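PDB 4YK1: bartonella effector protein (Bep) substrate of VirB T4SS from Bartonella rochalimae ATCC BAA-1498, which is a substrate of the VirB type IV secretion system and, as a whole protein, probably AMPylates target proteins, this piece being its BID domain. Local coordinates for residues Glu26-Asp31 and Ser121-Thr126; Lys46-Asn51 and Gln104-Leu109; Ser60-Asn65 and Asn115-Val120; Glu71-Ile76 and Ile108-Ile113; Gly84-Arg89 and Gln97-Ser102. All coordinates share one frame; numbering follows the deposited sequence.

Interaction 1: Glu26-Asp31 and Ser121-Thr126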
# COMPACT_ATOMS: atom_id res chain seq x y z
N GLU A 26 8.84 8.48 1.48
CA GLU A 26 9.87 8.08 2.43
C GLU A 26 9.24 7.72 3.77
O GLU A 26 9.62 6.71 4.39
CB GLU A 26 10.92 9.19 2.61
N LYS A 27 8.28 8.52 4.21
CA LYS A 27 7.57 8.25 5.46
C LYS A 27 6.75 6.96 5.39
O LYS A 27 6.68 6.20 6.36
CB LYS A 27 6.64 9.41 5.82
CG LYS A 27 5.93 9.24 7.17
CD LYS A 27 6.76 9.84 8.30
CE LYS A 27 5.96 9.89 9.60
NZ LYS A 27 6.73 10.55 10.70
N ILE A 28 6.12 6.72 4.24
CA ILE A 28 5.35 5.48 4.07
C ILE A 28 6.29 4.29 4.20
O ILE A 28 6.07 3.40 5.01
CB ILE A 28 4.61 5.46 2.73
CG1 ILE A 28 3.50 6.52 2.74
CG2 ILE A 28 4.03 4.05 2.45
CD1 ILE A 28 2.88 6.78 1.39
N GLU A 29 7.36 4.31 3.41
CA GLU A 29 8.28 3.18 3.34
C GLU A 29 8.98 2.89 4.67
O GLU A 29 9.37 1.76 4.93
CB GLU A 29 9.33 3.41 2.26
CG GLU A 29 8.80 3.34 0.84
CD GLU A 29 9.87 3.63 -0.19
OE1 GLU A 29 11.03 3.85 0.20
OE2 GLU A 29 9.55 3.63 -1.40
N ASN A 30 9.13 3.90 5.51
CA ASN A 30 9.82 3.69 6.78
C ASN A 30 8.86 3.36 7.91
O ASN A 30 9.30 3.09 9.03
CB ASN A 30 10.67 4.92 7.14
CG ASN A 30 11.77 5.18 6.12
OD1 ASN A 30 12.66 4.35 5.91
ND2 ASN A 30 11.72 6.35 5.49
N ASP A 31 7.56 3.37 7.64
CA ASP A 31 6.60 3.05 8.69
C ASP A 31 6.69 1.57 9.05
O ASP A 31 6.72 0.71 8.17
CB ASP A 31 5.17 3.42 8.27
CG ASP A 31 4.15 3.08 9.35
OD1 ASP A 31 3.71 1.91 9.40
OD2 ASP A 31 3.80 3.98 10.14
N SER A 121 -3.22 5.27 3.34
CA SER A 121 -4.16 6.37 3.35
C SER A 121 -4.06 7.20 4.63
O SER A 121 -4.03 8.43 4.59
CB SER A 121 -5.58 5.85 3.17
OG SER A 121 -6.48 6.93 3.02
N ASN A 122 -4.01 6.52 5.77
CA ASN A 122 -3.87 7.21 7.05
C ASN A 122 -2.53 7.92 7.19
O ASN A 122 -2.47 9.01 7.74
CB ASN A 122 -4.07 6.23 8.20
CG ASN A 122 -5.50 5.79 8.33
OD1 ASN A 122 -6.42 6.57 8.09
ND2 ASN A 122 -5.71 4.54 8.68
N ILE A 123 -1.45 7.30 6.73
CA ILE A 123 -0.12 7.89 6.80
C ILE A 123 -0.08 9.18 5.99
O ILE A 123 0.40 10.22 6.46
CB ILE A 123 0.96 6.91 6.32
CG1 ILE A 123 1.10 5.75 7.29
CG2 ILE A 123 2.30 7.62 6.20
CD1 ILE A 123 2.03 4.69 6.81
N ARG A 124 -0.59 9.10 4.77
CA ARG A 124 -0.63 10.25 3.88
C ARG A 124 -1.45 11.40 4.49
O ARG A 124 -1.07 12.56 4.37
CB ARG A 124 -1.20 9.85 2.51
CG ARG A 124 -0.29 8.82 1.77
CD ARG A 124 -0.65 8.67 0.30
NE ARG A 124 -0.51 9.93 -0.41
CZ ARG A 124 0.52 10.27 -1.18
NH1 ARG A 124 1.54 9.44 -1.37
NH2 ARG A 124 0.52 11.46 -1.76
N CYS A 125 -2.57 11.07 5.13
CA CYS A 125 -3.42 12.10 5.74
C CYS A 125 -2.73 12.74 6.94
O CYS A 125 -2.75 13.96 7.09
CB CYS A 125 -4.77 11.51 6.17
SG CYS A 125 -5.91 11.19 4.81
N THR A 126 -2.13 11.91 7.78
CA THR A 126 -1.38 12.38 8.94
C THR A 126 -0.23 13.30 8.53
O THR A 126 -0.02 14.35 9.13
CB THR A 126 -0.85 11.20 9.78
OG1 THR A 126 -1.96 10.45 10.29
CG2 THR A 126 -0.00 11.69 10.95
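I123 opens the contact, touching three side chains, K27, I28 and D31. Its CG2 branch is anti to the backbone N (chi1, which sets CG1, is -69°) and enters the notch between I28 and K27, 3.8 Å from I28 CG1 and 4.1 Å from K27 CG. Its other branch ends in CD1, which lies against D31 CB and D31 CG, both at 3.7 Å, so a methyl group packs beside the aspartate while D31 OD1 is engaged by the backbone N of I34 as the N-cap of the next helix. R124 follows with its aliphatic part: CG sits 3.8 Å from I28 CD1, and the bend of the chain at chi3 (60°) turns NE away from a straight course. The guanidinium beyond it lies obliquely to the same methyl, with R124 NH1 bonded to N63 O and R124 NH2 in a salt bridge with E21. I123, together with the aliphatic part of R124, thus illustrates how a shallow surface interface can be built from a few side chains. The two short helical segments cross at a steep slant, their axes 9.9 Å apart at 136°, where helix 21-30 meets the long helix 97-140; K27 also touches I127, I28 touches V120, and R124 reaches over to helix 56-64.

Interaction 2: Lys46-Asn51 and Gln104-Leu109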
# COMPACT_ATOMS: atom_id res chain seq x y z
N LYS A 46 4.84 -15.12 -2.70
CA LYS A 46 5.70 -16.26 -2.96
C LYS A 46 4.89 -17.57 -2.88
O LYS A 46 4.99 -18.43 -3.76
CB LYS A 46 6.88 -16.28 -1.99
CG LYS A 46 7.64 -17.61 -1.94
CD LYS A 46 8.38 -17.88 -3.23
CE LYS A 46 9.18 -19.17 -3.13
NZ LYS A 46 9.73 -19.56 -4.46
N LEU A 47 4.07 -17.69 -1.85
CA LEU A 47 3.22 -18.87 -1.67
C LEU A 47 2.24 -19.10 -2.81
O LEU A 47 1.98 -20.24 -3.22
CB LEU A 47 2.42 -18.77 -0.37
CG LEU A 47 3.24 -19.04 0.90
CD1 LEU A 47 2.37 -18.82 2.13
CD2 LEU A 47 3.79 -20.47 0.86
N ILE A 48 1.66 -18.01 -3.30
CA ILE A 48 0.56 -18.11 -4.24
C ILE A 48 1.08 -18.17 -5.68
O ILE A 48 0.61 -18.98 -6.48
CB ILE A 48 -0.42 -16.92 -4.08
CG1 ILE A 48 -1.01 -16.90 -2.68
CG2 ILE A 48 -1.54 -17.01 -5.13
CD1 ILE A 48 -1.60 -15.56 -2.32
N TYR A 49 2.04 -17.30 -6.00
CA TYR A 49 2.43 -17.06 -7.38
C TYR A 49 3.88 -17.45 -7.65
O TYR A 49 4.35 -17.30 -8.78
CB TYR A 49 2.23 -15.58 -7.74
CG TYR A 49 0.79 -15.11 -7.64
CD1 TYR A 49 -0.17 -15.54 -8.54
CD2 TYR A 49 0.40 -14.23 -6.64
CE1 TYR A 49 -1.47 -15.13 -8.45
CE2 TYR A 49 -0.91 -13.79 -6.54
CZ TYR A 49 -1.84 -14.25 -7.45
OH TYR A 49 -3.14 -13.83 -7.37
N ASN A 50 4.58 -17.92 -6.61
CA ASN A 50 5.99 -18.31 -6.69
C ASN A 50 6.83 -17.11 -7.06
O ASN A 50 7.89 -17.24 -7.66
CB ASN A 50 6.20 -19.45 -7.71
CG ASN A 50 7.47 -20.23 -7.43
OD1 ASN A 50 7.88 -20.37 -6.28
ND2 ASN A 50 8.11 -20.73 -8.49
N ASN A 51 6.36 -15.93 -6.69
CA ASN A 51 7.10 -14.72 -6.99
C ASN A 51 6.81 -13.64 -5.97
O ASN A 51 5.75 -13.01 -6.02
CB ASN A 51 6.78 -14.25 -8.41
CG ASN A 51 7.52 -12.98 -8.78
OD1 ASN A 51 8.37 -12.51 -8.02
ND2 ASN A 51 7.23 -12.44 -9.95
N GLN A 104 -6.97 -20.19 -1.50
CA GLN A 104 -7.33 -19.68 -0.19
C GLN A 104 -6.36 -18.59 0.24
O GLN A 104 -6.77 -17.56 0.77
CB GLN A 104 -7.37 -20.81 0.85
CG GLN A 104 -8.59 -21.71 0.72
CD GLN A 104 -9.90 -20.92 0.65
OE1 GLN A 104 -10.66 -21.04 -0.32
NE2 GLN A 104 -10.15 -20.10 1.66
N ASN A 105 -5.06 -18.80 0.02
CA ASN A 105 -4.10 -17.76 0.37
C ASN A 105 -4.31 -16.47 -0.44
O ASN A 105 -4.00 -15.39 0.05
CB ASN A 105 -2.66 -18.26 0.18
CG ASN A 105 -2.14 -19.04 1.38
OD1 ASN A 105 -2.45 -18.72 2.52
ND2 ASN A 105 -1.33 -20.05 1.11
N ALA A 106 -4.80 -16.58 -1.68
CA ALA A 106 -5.09 -15.38 -2.47
C ALA A 106 -6.13 -14.50 -1.80
O ALA A 106 -6.05 -13.27 -1.89
CB ALA A 106 -5.55 -15.75 -3.89
N LYS A 107 -7.11 -15.11 -1.12
CA LYS A 107 -8.09 -14.33 -0.35
C LYS A 107 -7.43 -13.56 0.79
O LYS A 107 -7.81 -12.42 1.10
CB LYS A 107 -9.19 -15.23 0.22
CG LYS A 107 -10.00 -15.96 -0.85
CD LYS A 107 -11.20 -16.65 -0.24
CE LYS A 107 -12.18 -17.08 -1.32
NZ LYS A 107 -11.63 -18.19 -2.10
N ILE A 108 -6.47 -14.21 1.44
CA ILE A 108 -5.73 -13.59 2.53
C ILE A 108 -4.89 -12.44 1.96
O ILE A 108 -4.77 -11.36 2.55
CB ILE A 108 -4.86 -14.62 3.27
CG1 ILE A 108 -5.75 -15.68 3.92
CG2 ILE A 108 -4.01 -13.92 4.36
CD1 ILE A 108 -4.96 -16.88 4.47
N LEU A 109 -4.30 -12.69 0.80
CA LEU A 109 -3.52 -11.66 0.12
C LEU A 109 -4.39 -10.46 -0.24
O LEU A 109 -4.00 -9.31 -0.04
CB LEU A 109 -2.85 -12.24 -1.12
CG LEU A 109 -2.09 -11.24 -2.00
CD1 LEU A 109 -0.98 -10.50 -1.22
CD2 LEU A 109 -1.52 -11.92 -3.26
O HOH W 1 -0.17 -21.12 -1.45
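The Y49 ring is met at its edge, in its own plane, by L109 CD2, 3.8 Å from Y49 CE2; over the centre of one face lies CG2 of its neighbour I48, 3.5 Å above the plane. The ring is thus packed both by its own helix and from across the interface, and Y49 OH is satisfied by P80 O. I48 is the main wedge. Its CG1, anti to the carbonyl carbon (chi1 -60°), packs on N105 CB at 3.6 Å. Beyond it, I48 CD1 lies 3.4 Å from both N105 O and A106 N, pressing on the helix backbone, and 3.7 Å from L109 CB. Polar chemistry enters at the rim: one water accepts from N105 ND2 at 3.0 Å and donates weakly to L47 O, while L47 CD1 flanks the same amide. The case shows a division of labour: the direct contacts between helix 32-49 and helix 97-140 are van der Waals ones, made by apolar side chains partly against backbone atoms, and a water carries a polar link, weak at L47 O.

Interaction 3: Ser60-Asn65 and Asn115-Val120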
# COMPACT_ATOMS: atom_id res chain seq x y z
N SER A 60 4.00 0.29 -5.36
CA SER A 60 4.43 1.66 -5.67
C SER A 60 3.26 2.57 -6.01
O SER A 60 3.21 3.71 -5.57
CB SER A 60 5.43 1.66 -6.82
OG SER A 60 6.52 0.82 -6.52
N HIS A 61 2.30 2.05 -6.78
CA HIS A 61 1.14 2.85 -7.15
C HIS A 61 0.20 3.08 -5.96
O HIS A 61 -0.38 4.15 -5.81
CB HIS A 61 0.37 2.18 -8.29
N ILE A 62 0.05 2.07 -5.12
CA ILE A 62 -0.78 2.21 -3.93
C ILE A 62 -0.16 3.23 -2.97
O ILE A 62 -0.87 4.02 -2.36
CB ILE A 62 -0.99 0.86 -3.26
CG1 ILE A 62 -1.87 -0.03 -4.15
CG2 ILE A 62 -1.63 1.02 -1.90
CD1 ILE A 62 -1.78 -1.49 -3.81
N ASN A 63 1.16 3.21 -2.85
CA ASN A 63 1.83 4.18 -1.97
C ASN A 63 1.53 5.59 -2.44
O ASN A 63 1.43 6.52 -1.64
CB ASN A 63 3.35 3.97 -1.95
CG ASN A 63 3.74 2.77 -1.12
OD1 ASN A 63 2.93 2.21 -0.37
ND2 ASN A 63 5.00 2.37 -1.23
N ALA A 64 1.38 5.75 -3.76
CA ALA A 64 1.07 7.07 -4.30
C ALA A 64 -0.44 7.32 -4.31
O ALA A 64 -0.88 8.46 -4.21
CB ALA A 64 1.65 7.22 -5.70
N ASN A 65 -1.22 6.25 -4.42
CA ASN A 65 -2.67 6.37 -4.54
C ASN A 65 -3.37 5.18 -3.91
O ASN A 65 -3.71 4.21 -4.59
CB ASN A 65 -3.09 6.52 -6.00
CG ASN A 65 -4.60 6.62 -6.17
OD1 ASN A 65 -5.32 6.96 -5.22
ND2 ASN A 65 -5.09 6.34 -7.37
N ASN A 115 -5.90 -3.93 3.57
CA ASN A 115 -5.43 -3.35 4.84
C ASN A 115 -4.20 -2.46 4.65
O ASN A 115 -4.07 -1.42 5.30
CB ASN A 115 -5.13 -4.45 5.85
CG ASN A 115 -6.39 -5.15 6.32
OD1 ASN A 115 -7.49 -4.64 6.12
ND2 ASN A 115 -6.23 -6.30 6.95
N TYR A 116 -3.30 -2.88 3.76
CA TYR A 116 -2.12 -2.10 3.42
C TYR A 116 -2.53 -0.73 2.89
O TYR A 116 -1.97 0.30 3.30
CB TYR A 116 -1.26 -2.84 2.39
CG TYR A 116 0.01 -2.10 1.99
CD1 TYR A 116 -0.02 -1.12 1.00
CD2 TYR A 116 1.23 -2.39 2.60
CE1 TYR A 116 1.13 -0.44 0.63
CE2 TYR A 116 2.39 -1.71 2.24
CZ TYR A 116 2.33 -0.73 1.26
OH TYR A 116 3.46 -0.06 0.88
N ALA A 117 -3.50 -0.70 1.98
CA ALA A 117 -3.93 0.56 1.39
C ALA A 117 -4.55 1.49 2.42
O ALA A 117 -4.40 2.70 2.34
CB ALA A 117 -4.93 0.32 0.25
N ASP A 118 -5.28 0.92 3.39
CA ASP A 118 -5.85 1.73 4.48
C ASP A 118 -4.75 2.39 5.31
O ASP A 118 -4.88 3.54 5.72
CB ASP A 118 -6.74 0.88 5.38
CG ASP A 118 -7.29 1.66 6.58
OD1 ASP A 118 -8.37 2.26 6.43
OD2 ASP A 118 -6.65 1.66 7.66
N LYS A 119 -3.68 1.65 5.58
CA LYS A 119 -2.56 2.18 6.35
C LYS A 119 -1.91 3.32 5.59
O LYS A 119 -1.62 4.38 6.16
CB LYS A 119 -1.51 1.10 6.67
CG LYS A 119 -1.98 -0.01 7.60
CD LYS A 119 -0.91 -1.11 7.75
CE LYS A 119 -1.46 -2.37 8.44
NZ LYS A 119 -1.70 -3.48 7.45
N VAL A 120 -1.65 3.11 4.30
CA VAL A 120 -1.07 4.15 3.46
C VAL A 120 -1.91 5.43 3.50
O VAL A 120 -1.39 6.53 3.65
CB VAL A 120 -0.90 3.68 2.02
CG1 VAL A 120 -0.52 4.86 1.13
CG2 VAL A 120 0.18 2.60 1.95
O HOH W 2 6.22 0.32 0.83
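N63 OD1 accepts a short hydrogen bond, 2.6 Å, from Y116 OH. The hydroxyl lies in the carbonyl plane on a lone pair, with a C=O...O angle of 123°. Although the two side chains cross at about a right angle, the amide and phenol planes are only 27° apart. A water closes a small ring: it donates to Y116 OH at 2.8 Å and accepts from N63 ND2 at 3.2 Å, so both polar ends of the amide are engaged, consistent with a defined amide orientation. V120 CG2 rests 3.6 Å from the same N63 OD1, adding an apolar neighbour to this buried group. I62 CG2 meets the Y116 ring in plane at its edge, 3.9 Å from Y116 CD1, and packs on A117 CB at 4.0 Å as well. V120 CG1 in turn lies 3.6 Å from I62 O. Around the site, I25 and I28 touch N63, while I34 touches both Y116 and V120. The segment axes approach to 9.5 Å at 40°, and every touching residue is buried: a worked case of a buried Tyr-Asn hydrogen bond in the core of the BID domain's four-helix bundle.

Interaction 4: Glu71-Ile76 and Ile108-Ile113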
# COMPACT_ATOMS: atom_id res chain seq x y z
N GLU A 71 -9.37 -1.40 -5.22
CA GLU A 71 -9.65 -1.98 -6.53
C GLU A 71 -8.82 -3.24 -6.78
O GLU A 71 -9.36 -4.27 -7.22
CB GLU A 71 -9.40 -0.93 -7.62
CG GLU A 71 -9.23 -1.44 -9.03
CD GLU A 71 -8.93 -0.30 -10.03
OE1 GLU A 71 -7.80 -0.25 -10.56
OE2 GLU A 71 -9.84 0.54 -10.27
N LEU A 72 -7.52 -3.18 -6.50
CA LEU A 72 -6.69 -4.37 -6.64
C LEU A 72 -7.14 -5.49 -5.70
O LEU A 72 -7.14 -6.66 -6.09
CB LEU A 72 -5.21 -4.06 -6.38
CG LEU A 72 -4.25 -5.27 -6.51
CD1 LEU A 72 -4.24 -5.88 -7.94
CD2 LEU A 72 -2.84 -4.86 -6.13
N SER A 73 -7.51 -5.17 -4.46
CA SER A 73 -7.96 -6.23 -3.56
C SER A 73 -9.19 -6.93 -4.14
O SER A 73 -9.32 -8.15 -4.04
CB SER A 73 -8.27 -5.69 -2.16
OG SER A 73 -9.53 -5.04 -2.13
N GLU A 74 -10.08 -6.16 -4.78
CA GLU A 74 -11.28 -6.73 -5.38
C GLU A 74 -10.94 -7.63 -6.57
O GLU A 74 -11.54 -8.69 -6.76
CB GLU A 74 -12.24 -5.62 -5.85
CG GLU A 74 -12.94 -4.89 -4.70
CD GLU A 74 -13.62 -3.58 -5.14
OE1 GLU A 74 -13.77 -3.33 -6.35
OE2 GLU A 74 -14.00 -2.79 -4.24
N ARG A 75 -10.00 -7.19 -7.40
CA ARG A 75 -9.67 -7.92 -8.61
C ARG A 75 -9.01 -9.25 -8.28
O ARG A 75 -9.27 -10.26 -8.93
CB ARG A 75 -8.77 -7.07 -9.51
CG ARG A 75 -9.57 -5.92 -10.17
CD ARG A 75 -8.70 -5.03 -11.03
NE ARG A 75 -9.46 -3.90 -11.55
CZ ARG A 75 -8.92 -2.91 -12.25
NH1 ARG A 75 -7.62 -2.92 -12.53
NH2 ARG A 75 -9.67 -1.91 -12.68
N ILE A 76 -8.17 -9.26 -7.24
CA ILE A 76 -7.49 -10.47 -6.81
C ILE A 76 -8.50 -11.50 -6.36
O ILE A 76 -8.42 -12.67 -6.69
CB ILE A 76 -6.48 -10.19 -5.69
CG1 ILE A 76 -5.30 -9.39 -6.22
CG2 ILE A 76 -6.02 -11.52 -5.02
CD1 ILE A 76 -4.38 -8.89 -5.09
N ILE A 108 -6.47 -14.21 1.44
CA ILE A 108 -5.73 -13.59 2.53
C ILE A 108 -4.89 -12.44 1.96
O ILE A 108 -4.77 -11.36 2.55
CB ILE A 108 -4.86 -14.62 3.27
CG1 ILE A 108 -5.75 -15.68 3.92
CG2 ILE A 108 -4.01 -13.92 4.36
CD1 ILE A 108 -4.96 -16.88 4.47
N LEU A 109 -4.30 -12.69 0.80
CA LEU A 109 -3.52 -11.66 0.12
C LEU A 109 -4.39 -10.46 -0.24
O LEU A 109 -4.00 -9.31 -0.04
CB LEU A 109 -2.85 -12.24 -1.12
CG LEU A 109 -2.09 -11.24 -2.00
CD1 LEU A 109 -0.98 -10.50 -1.22
CD2 LEU A 109 -1.52 -11.92 -3.26
N SER A 110 -5.57 -10.74 -0.79
CA SER A 110 -6.52 -9.68 -1.14
C SER A 110 -6.82 -8.84 0.09
O SER A 110 -6.79 -7.61 0.03
CB SER A 110 -7.82 -10.27 -1.70
OG SER A 110 -8.83 -9.27 -1.75
N ASN A 111 -7.12 -9.51 1.20
CA ASN A 111 -7.39 -8.81 2.45
C ASN A 111 -6.20 -7.95 2.91
O ASN A 111 -6.37 -6.80 3.34
CB ASN A 111 -7.75 -9.84 3.52
CG ASN A 111 -8.31 -9.21 4.78
OD1 ASN A 111 -7.83 -9.47 5.88
ND2 ASN A 111 -9.33 -8.40 4.62
N GLU A 112 -4.99 -8.49 2.78
CA GLU A 112 -3.79 -7.78 3.23
C GLU A 112 -3.53 -6.54 2.36
O GLU A 112 -3.14 -5.49 2.88
CB GLU A 112 -2.57 -8.71 3.21
CG GLU A 112 -1.34 -8.14 3.90
CD GLU A 112 -1.58 -7.87 5.38
OE1 GLU A 112 -2.33 -8.64 6.04
OE2 GLU A 112 -1.01 -6.87 5.88
N ILE A 113 -3.75 -6.65 1.06
CA ILE A 113 -3.66 -5.49 0.16
C ILE A 113 -4.66 -4.40 0.58
O ILE A 113 -4.34 -3.22 0.59
CB ILE A 113 -3.91 -5.90 -1.30
CG1 ILE A 113 -2.74 -6.76 -1.83
CG2 ILE A 113 -4.10 -4.65 -2.18
CD1 ILE A 113 -1.44 -6.00 -1.96
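S110 and S73 lie where the two segments come nearest, their CA atoms 4.5 Å apart. S110 OG is anti to its backbone N (chi1 167°) and donates to S73 O at 2.6 Å. The donor stands above the carbonyl plane, 39° out of it, so the serine hydroxyl reaches over the flat peptide group of the opposing helix; the hydroxyl of S73 itself is engaged by R70 O. On the next turn of helix 67-78, I76 lays its CG2 branch against S110 CB at 4.0 Å, leaving CD1 for I113 CG1 at 4.2 Å. Small side chains at the crossing let the axes approach to 8.2 Å, and at 173° the segments are almost exactly antiparallel: a worked example of how serines allow tight pairing of helices in a bundle, here helix 67-78 on helix 97-140. The other branch of I113 ends in CG2; I113 CG2 lies 4.1 Å from S73 N and 4.2 Å from L72 CD2, and the L72 and I113 chains approach at a slant. Beyond this pair, I41 of helix 32-49 and L55 touch I113, while I83 touches I76.

Interaction 5: Gly84-Arg89 and Gln97-Ser102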
# COMPACT_ATOMS: atom_id res chain seq x y z
N GLY A 84 -1.34 -14.05 -12.12
CA GLY A 84 -0.42 -14.97 -12.72
C GLY A 84 -0.88 -16.35 -12.33
O GLY A 84 -1.86 -16.50 -11.60
N ARG A 85 -0.17 -17.36 -12.81
CA ARG A 85 -0.45 -18.75 -12.50
C ARG A 85 -0.24 -19.05 -11.02
O ARG A 85 0.75 -18.63 -10.42
CB ARG A 85 0.43 -19.64 -13.37
CG ARG A 85 0.26 -21.11 -13.19
CD ARG A 85 1.08 -21.83 -14.25
NE ARG A 85 1.41 -23.20 -13.88
CZ ARG A 85 1.47 -24.21 -14.74
NH1 ARG A 85 1.22 -24.00 -16.03
NH2 ARG A 85 1.78 -25.43 -14.32
N LEU A 86 -1.20 -19.77 -10.45
CA LEU A 86 -1.15 -20.18 -9.04
C LEU A 86 -0.29 -21.40 -8.84
O LEU A 86 -0.22 -22.27 -9.70
CB LEU A 86 -2.57 -20.49 -8.52
CG LEU A 86 -3.35 -19.35 -7.87
CD1 LEU A 86 -3.43 -18.16 -8.80
CD2 LEU A 86 -4.73 -19.85 -7.46
N LYS A 87 0.35 -21.47 -7.67
CA LYS A 87 1.23 -22.59 -7.35
C LYS A 87 0.38 -23.82 -7.02
O LYS A 87 -0.68 -23.70 -6.38
CB LYS A 87 2.13 -22.19 -6.18
CG LYS A 87 3.46 -22.87 -6.11
CD LYS A 87 4.38 -22.03 -5.22
CE LYS A 87 5.61 -22.79 -4.80
NZ LYS A 87 6.41 -21.93 -3.87
N GLY A 88 0.83 -24.99 -7.45
CA GLY A 88 0.09 -26.22 -7.20
C GLY A 88 -0.44 -26.82 -8.49
O GLY A 88 -0.76 -26.10 -9.43
N ARG A 89 -0.53 -28.14 -8.56
CA ARG A 89 -0.94 -28.76 -9.80
C ARG A 89 -2.45 -28.82 -9.97
O ARG A 89 -3.23 -28.92 -9.02
CB ARG A 89 -0.34 -30.17 -9.90
CG ARG A 89 1.18 -30.14 -9.95
CD ARG A 89 1.76 -31.54 -9.83
NE ARG A 89 1.40 -32.42 -10.96
CZ ARG A 89 0.68 -33.53 -10.84
NH1 ARG A 89 0.19 -33.91 -9.66
NH2 ARG A 89 0.43 -34.27 -11.91
N GLN A 97 -4.75 -30.30 -3.79
CA GLN A 97 -4.94 -29.63 -2.52
C GLN A 97 -4.06 -28.38 -2.46
O GLN A 97 -4.48 -27.34 -1.96
CB GLN A 97 -4.61 -30.58 -1.36
CG GLN A 97 -5.30 -30.22 -0.06
CD GLN A 97 -6.81 -30.11 -0.22
OE1 GLN A 97 -7.45 -30.96 -0.87
NE2 GLN A 97 -7.39 -29.06 0.35
N LYS A 98 -2.84 -28.50 -2.96
CA LYS A 98 -1.90 -27.38 -2.97
C LYS A 98 -2.45 -26.20 -3.76
O LYS A 98 -2.33 -25.04 -3.33
CB LYS A 98 -0.56 -27.82 -3.54
CG LYS A 98 0.55 -26.78 -3.43
CD LYS A 98 1.88 -27.41 -3.82
CE LYS A 98 2.95 -26.37 -4.13
NZ LYS A 98 4.16 -27.02 -4.74
N TYR A 99 -3.06 -26.49 -4.90
CA TYR A 99 -3.67 -25.46 -5.74
C TYR A 99 -4.82 -24.78 -4.98
O TYR A 99 -4.94 -23.56 -4.99
CB TYR A 99 -4.20 -26.05 -7.06
CG TYR A 99 -4.59 -24.97 -8.07
CD1 TYR A 99 -5.83 -24.34 -7.99
CD2 TYR A 99 -3.71 -24.59 -9.08
CE1 TYR A 99 -6.20 -23.33 -8.90
CE2 TYR A 99 -4.07 -23.60 -9.99
CZ TYR A 99 -5.30 -22.97 -9.90
OH TYR A 99 -5.62 -21.98 -10.80
N LYS A 100 -5.65 -25.58 -4.32
CA LYS A 100 -6.75 -25.02 -3.53
C LYS A 100 -6.24 -24.15 -2.38
O LYS A 100 -6.88 -23.16 -2.03
CB LYS A 100 -7.65 -26.14 -3.00
CG LYS A 100 -8.38 -26.93 -4.10
CD LYS A 100 -9.53 -27.75 -3.49
CE LYS A 100 -10.05 -28.82 -4.43
NZ LYS A 100 -9.27 -30.09 -4.36
N ILE A 101 -5.08 -24.50 -1.83
CA ILE A 101 -4.49 -23.71 -0.75
C ILE A 101 -3.99 -22.38 -1.30
O ILE A 101 -4.09 -21.35 -0.63
CB ILE A 101 -3.36 -24.50 -0.05
CG1 ILE A 101 -3.97 -25.61 0.81
CG2 ILE A 101 -2.49 -23.59 0.85
CD1 ILE A 101 -2.95 -26.66 1.28
N SER A 102 -3.44 -22.39 -2.51
CA SER A 102 -3.07 -21.13 -3.18
C SER A 102 -4.31 -20.24 -3.36
O SER A 102 -4.24 -19.03 -3.15
CB SER A 102 -2.41 -21.39 -4.55
OG SER A 102 -1.13 -21.99 -4.40
O HOH W 3 -3.50 -20.90 -12.21
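K87 O takes part in two polar contacts with the opening turns of the long helix. S102 OG donates to it at 2.7 Å, tilted 28° from the carbonyl plane. Y99 CA lies 3.5 Å from K87 O, its C-H pointing at the oxygen with an angle of 160° at the hydrogen. A water extends the polar set, accepting from L86 N and lying 2.8 Å from Y99 OH. At the ring itself, G88 O sits in plane at the edge, 3.3 Å from Y99 CD2. Apolar contacts come from L86, whose side chain crosses that of Y99 at about a right angle: L86 CB lies 3.8 Å from Y99 CE2, and L86 CG touches S102 CB. Backbone proximity depends on glycine: G88 CA is 4.1 Å from Y99 CA, Y99 N and K98 C leave no room for a CB, and the backbone angles would also jam one against the preceding carbonyl O. K98 CG lies 3.8 Å from G88 CA. Among the charges, N50 OD1 engages K87 NZ. The loop runs between helix 67-78 and strand 90-91, which pairs antiparallel with 94-95; it is held to the start of helix 97-140, while K87 bonds to the backbone of I48 and L86 packs on I48 and Y49 of helix 32-49.

How the interactions relate
All five contacts draw their second segment from helix 97-140, a common spine along which interactions 5, 2, 4, 3 and 1 follow one another from its start. Their first segments come in chain order from helices 21-30, 32-49, 56-64 and 67-78, then the loop before strand 90-91. Interactions 1 and 5 mark the ends, their centres about 34 Å apart. Neighbours join up: 2 and 4 share I108 and L109, and the pairs 2 and 5, 3 and 4, and 1 and 3 also touch. Interactions 2 and 3 alternate along the chain, so that segments distant in sequence meet in an elongated bundle built along one long helix.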